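Local coordinates for protein probable fumarate reductase Ifc3 (Shewanella frigidimarina, PDB 1QO8) that reduces fumarate to succinate in vitro, essentially without the reverse reaction, using one FAD and four covalently bound c-type hemes per subunit of a homodimer, at residues A[373-378]-A[418-423]; A[379-384]-A[482-487]. All coordinates share one frame; numbering follows the deposited sequence.

Interaction 1 of 2, residues A[373-378]-A[418-423]; sequences ETVRGV and NQLYKK
Val378 and Leu420 bring the two segments nearest, with their CA atoms 7.4 Å apart, where the end of the short helix 374-377 meets the side of helix 418-423. Leu420 makes contact with both Val375 and Val378. Its CG lies anti to the backbone N (chi1 -163°), which carries the branched end toward the short helix. CD1 lies near two backbone oxygens, 3.7 Å from Val375 O and 4.0 Å from Val378 O. The other branch, CD2, meets the side chain of Val375 at a looser 4.4 Å from CG1. Val427 and Tyr430, of the following helix 425-432, pack on Leu420 and Val375 respectively and continue this apolar patch.

A second meeting involves Val378 and Lys423, which point at each other tip to tip. The lysine chain is bent at chi2 (-129°), and its end comes over CG1 of the valine. Lys423 CD sits 3.5 Å from Val378 CG1, a tight carbon pair, and Lys423 NZ is 3.2 Å from the same methyl. A charged amine gains little from a methyl group. Lys423 is exposed and also touches a crystal neighbour, so the lattice may help set its pose.

Glu373, in the same segment, probably binds fumarate and succinate and here forms a salt bridge with Arg397. The touching faces lie on the side of helix 374-377 away from that carboxylate. The contact has one loose apolar side-chain pair, and its other meetings are of methyls with carbonyl oxygens or with the lysine end, so it is van der Waals packing without directional bonds.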
# COMPACT_ATOMS: atom_id res chain seq x y z
N GLU A 373 -2.63 -29.06 7.55
CA GLU A 373 -3.57 -29.00 8.72
C GLU A 373 -4.12 -30.37 9.02
O GLU A 373 -4.35 -30.68 10.20
CB GLU A 373 -4.60 -27.92 8.43
CG GLU A 373 -5.66 -28.38 7.43
CD GLU A 373 -6.51 -27.18 7.03
OE1 GLU A 373 -6.22 -26.05 7.52
OE2 GLU A 373 -7.47 -27.28 6.27
N THR A 374 -4.10 -31.33 8.08
CA THR A 374 -4.52 -32.70 8.32
C THR A 374 -3.57 -33.42 9.27
O THR A 374 -4.03 -34.46 9.85
CB THR A 374 -4.73 -33.52 7.05
OG1 THR A 374 -3.49 -33.92 6.47
CG2 THR A 374 -5.53 -32.78 5.98
N VAL A 375 -2.35 -32.94 9.54
CA VAL A 375 -1.53 -33.50 10.58
C VAL A 375 -2.22 -33.34 11.96
O VAL A 375 -2.25 -34.35 12.70
CB VAL A 375 -0.07 -33.06 10.67
CG1 VAL A 375 0.74 -33.83 11.70
CG2 VAL A 375 0.62 -33.29 9.28
N ARG A 376 -2.72 -32.17 12.29
CA ARG A 376 -3.55 -31.92 13.45
C ARG A 376 -4.92 -32.62 13.30
O ARG A 376 -5.31 -33.34 14.21
CB ARG A 376 -3.68 -30.41 13.71
CG ARG A 376 -2.33 -29.74 13.99
CD ARG A 376 -2.52 -28.21 14.06
NE ARG A 376 -2.50 -27.61 12.70
CZ ARG A 376 -3.35 -26.75 12.23
NH1 ARG A 376 -4.38 -26.45 13.02
NH2 ARG A 376 -3.38 -26.07 11.12
N GLY A 377 -5.55 -32.65 12.15
CA GLY A 377 -6.87 -33.27 11.92
C GLY A 377 -6.87 -34.74 12.33
O GLY A 377 -7.76 -35.29 13.00
N VAL A 378 -5.73 -35.43 12.14
CA VAL A 378 -5.67 -36.86 12.30
C VAL A 378 -5.04 -37.16 13.63
O VAL A 378 -4.83 -38.32 14.02
CB VAL A 378 -5.04 -37.59 11.07
CG1 VAL A 378 -5.02 -39.11 11.27
CG2 VAL A 378 -5.70 -37.35 9.72
N ASN A 418 4.13 -42.86 17.38
CA ASN A 418 4.14 -43.88 16.33
C ASN A 418 2.82 -44.29 15.83
O ASN A 418 2.71 -44.80 14.71
CB ASN A 418 4.90 -45.16 16.79
CG ASN A 418 5.06 -46.38 15.91
OD1 ASN A 418 5.91 -47.27 15.86
ND2 ASN A 418 4.23 -46.71 14.91
N GLN A 419 1.68 -44.05 16.58
CA GLN A 419 0.39 -44.40 16.00
C GLN A 419 0.09 -43.49 14.83
O GLN A 419 -0.48 -43.78 13.76
CB GLN A 419 -0.80 -44.38 17.05
CG GLN A 419 -0.41 -44.89 18.43
CD GLN A 419 -1.48 -44.57 19.49
OE1 GLN A 419 -2.65 -44.97 19.42
NE2 GLN A 419 -1.18 -43.71 20.44
N LEU A 420 0.31 -42.15 15.07
CA LEU A 420 0.04 -41.24 13.96
C LEU A 420 1.06 -41.57 12.85
O LEU A 420 0.66 -41.59 11.73
CB LEU A 420 0.22 -39.73 14.34
CG LEU A 420 -0.43 -38.77 13.35
CD1 LEU A 420 -0.96 -37.52 14.14
CD2 LEU A 420 0.55 -38.22 12.29
N TYR A 421 2.31 -41.74 13.19
CA TYR A 421 3.36 -41.95 12.16
C TYR A 421 2.95 -43.12 11.30
O TYR A 421 2.95 -43.03 10.07
CB TYR A 421 4.72 -42.27 12.78
CG TYR A 421 5.90 -42.38 11.80
CD1 TYR A 421 6.61 -41.23 11.44
CD2 TYR A 421 6.33 -43.62 11.32
CE1 TYR A 421 7.70 -41.35 10.61
CE2 TYR A 421 7.39 -43.77 10.47
CZ TYR A 421 8.08 -42.57 10.10
OH TYR A 421 9.19 -42.63 9.29
N LYS A 422 2.53 -44.22 12.00
CA LYS A 422 2.20 -45.44 11.25
C LYS A 422 0.94 -45.25 10.45
O LYS A 422 0.85 -45.95 9.47
CB LYS A 422 1.99 -46.71 12.07
CG LYS A 422 3.26 -47.42 12.40
CD LYS A 422 3.09 -48.78 13.05
CE LYS A 422 2.13 -48.76 14.24
NZ LYS A 422 2.14 -50.03 15.02
N LYS A 423 0.05 -44.32 10.72
CA LYS A 423 -1.21 -44.19 9.98
C LYS A 423 -1.22 -43.10 8.91
O LYS A 423 -2.26 -42.81 8.29
CB LYS A 423 -2.28 -43.68 10.99
CG LYS A 423 -3.70 -43.79 10.49
CD LYS A 423 -4.51 -42.48 10.61
CE LYS A 423 -5.85 -42.53 9.90
NZ LYS A 423 -6.27 -41.27 9.21

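Interaction 2 of 2, residues A[379-384]-A[482-487]; sequences GAVMVN and LNMTQS
Gly379 faces Leu482, and their CA atoms, 5.5 Å apart, are the nearest pair of the two segments. Leu482 brings CD1 to 4.7 Å from Gly379 CA, so the branched side chain lies over bare backbone. The glycine has a positive phi (142°) and is the first residue to leave the helix 374-377. It closes that helix with a Schellman motif: Gly379 N bonds back to Arg376 O and Ala380 N to Val375 O.

The carbonyls of Gly379 and Leu482 come close, with 4.2 Å between Gly379 O and Leu482 O. Two acceptors cannot bond directly, and water mediates. Water 1 donates to both, at 2.7 Å from Gly379 O and 2.6 Å from Leu482 O. Water 2 is 2.7 Å from Gly379 O but a longer 3.2 Å from Leu482 O. Other acceptors compete for its two protons, so which of these bonds it makes is not settled.

Ala380 turns its methyl away from the loop, onto Ile414. From Val381 the chain becomes a short strand, 381-383, which pairs antiparallel with strand 412-417 at the border of a mixed sheet. The loop 482-487 leads into strand 489-505 of the same sheet.

Val381 has CG2 anti to its carbonyl carbon, and this methyl meets the thioether of Met484 at 4.2 Å from SD. The two side chains cross obliquely. Met484 runs extended as far as SD and then bends at chi3 (64°). Ile415 touches Met484 as well, and Tyr463 of helix 453-469 packs on Val381.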
# COMPACT_ATOMS: atom_id res chain seq x y z
N GLY A 379 -4.74 -36.14 14.49
CA GLY A 379 -4.37 -36.43 15.85
C GLY A 379 -3.30 -35.65 16.56
O GLY A 379 -3.07 -35.83 17.74
N ALA A 380 -2.44 -34.92 15.75
CA ALA A 380 -1.24 -34.43 16.40
C ALA A 380 -1.65 -33.29 17.37
O ALA A 380 -2.65 -32.66 17.19
CB ALA A 380 -0.28 -33.87 15.36
N VAL A 381 -0.78 -33.04 18.29
CA VAL A 381 -0.78 -32.02 19.28
C VAL A 381 0.17 -30.86 18.85
O VAL A 381 1.15 -31.16 18.19
CB VAL A 381 -0.26 -32.65 20.58
CG1 VAL A 381 -0.02 -31.68 21.73
CG2 VAL A 381 -1.27 -33.72 21.04
N MET A 382 -0.15 -29.63 19.30
CA MET A 382 0.70 -28.48 19.05
C MET A 382 1.08 -27.84 20.37
O MET A 382 0.20 -27.54 21.17
CB MET A 382 0.01 -27.48 18.11
CG MET A 382 0.98 -26.37 17.63
SD MET A 382 0.22 -25.39 16.32
CE MET A 382 -1.28 -24.79 17.09
N VAL A 383 2.38 -27.67 20.51
CA VAL A 383 3.03 -27.26 21.74
C VAL A 383 4.01 -26.09 21.45
O VAL A 383 4.53 -25.97 20.32
CB VAL A 383 3.63 -28.58 22.18
CG1 VAL A 383 5.10 -28.73 22.29
CG2 VAL A 383 2.83 -29.26 23.29
N ASN A 384 4.19 -25.23 22.43
CA ASN A 384 5.09 -24.07 22.19
C ASN A 384 6.52 -24.49 22.46
O ASN A 384 6.75 -25.70 22.70
CB ASN A 384 4.64 -22.88 23.00
CG ASN A 384 4.81 -23.06 24.49
OD1 ASN A 384 5.43 -24.02 25.02
ND2 ASN A 384 4.21 -22.05 25.12
N LEU A 482 -5.99 -39.70 19.23
CA LEU A 482 -4.83 -40.58 19.45
C LEU A 482 -4.20 -39.87 20.61
O LEU A 482 -4.14 -38.65 20.60
CB LEU A 482 -3.80 -40.42 18.24
CG LEU A 482 -4.13 -41.07 16.90
CD1 LEU A 482 -3.02 -40.93 15.77
CD2 LEU A 482 -4.36 -42.58 17.08
N ASN A 483 -3.59 -40.59 21.49
CA ASN A 483 -2.78 -40.12 22.56
C ASN A 483 -1.32 -40.31 22.13
O ASN A 483 -1.08 -40.75 21.01
CB ASN A 483 -3.04 -41.21 23.65
CG ASN A 483 -2.52 -42.48 22.95
OD1 ASN A 483 -2.95 -42.82 21.84
ND2 ASN A 483 -1.63 -43.31 23.35
N MET A 484 -0.41 -40.13 23.03
CA MET A 484 1.02 -40.20 22.82
C MET A 484 1.53 -41.17 23.89
O MET A 484 1.87 -40.77 25.01
CB MET A 484 1.61 -38.78 22.94
CG MET A 484 1.24 -37.93 21.70
SD MET A 484 1.96 -36.26 21.73
CE MET A 484 3.66 -36.70 21.65
N THR A 485 1.55 -42.44 23.53
CA THR A 485 2.01 -43.52 24.40
C THR A 485 2.86 -44.49 23.62
O THR A 485 3.48 -45.33 24.30
CB THR A 485 0.78 -44.36 24.87
OG1 THR A 485 0.03 -44.68 23.69
CG2 THR A 485 -0.13 -43.61 25.81
N GLN A 486 2.92 -44.43 22.27
CA GLN A 486 3.73 -45.47 21.59
C GLN A 486 4.94 -44.89 20.87
O GLN A 486 4.93 -43.94 20.04
CB GLN A 486 2.81 -46.16 20.60
CG GLN A 486 1.63 -46.91 21.26
CD GLN A 486 0.92 -47.71 20.18
OE1 GLN A 486 1.56 -48.00 19.17
NE2 GLN A 486 -0.35 -48.03 20.34
N SER A 487 6.09 -45.38 21.26
CA SER A 487 7.38 -44.86 20.83
C SER A 487 7.95 -45.24 19.53
O SER A 487 7.22 -46.17 19.18
CB SER A 487 8.31 -45.11 22.01
OG SER A 487 9.52 -45.70 21.68
O HOH W 1 -5.13 -36.66 19.34
O HOH W 2 -1.54 -37.37 19.33

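Overall arrangement
Interactions 1 and 2 are neighbours, with centres 9 Å apart. Their first segments are continuous: helix 374-377 runs through Gly379 into strand 381-383. Their partners follow in the same order, 418-423 and then 482-487, so the two contacts cross along the chain. They also touch in space. Leu420 CD1 packs 3.4 Å from Ala380 N, and Asn418 N probably bonds Gln486 O at 3.0 Å. Strand 412-417 runs directly into helix 418-423 and pairs with both 381-383 and 489-505. Together the contacts pack one part of what is probably the mobile capping domain, and interaction 1 includes Glu373, a probable substrate-binding residue.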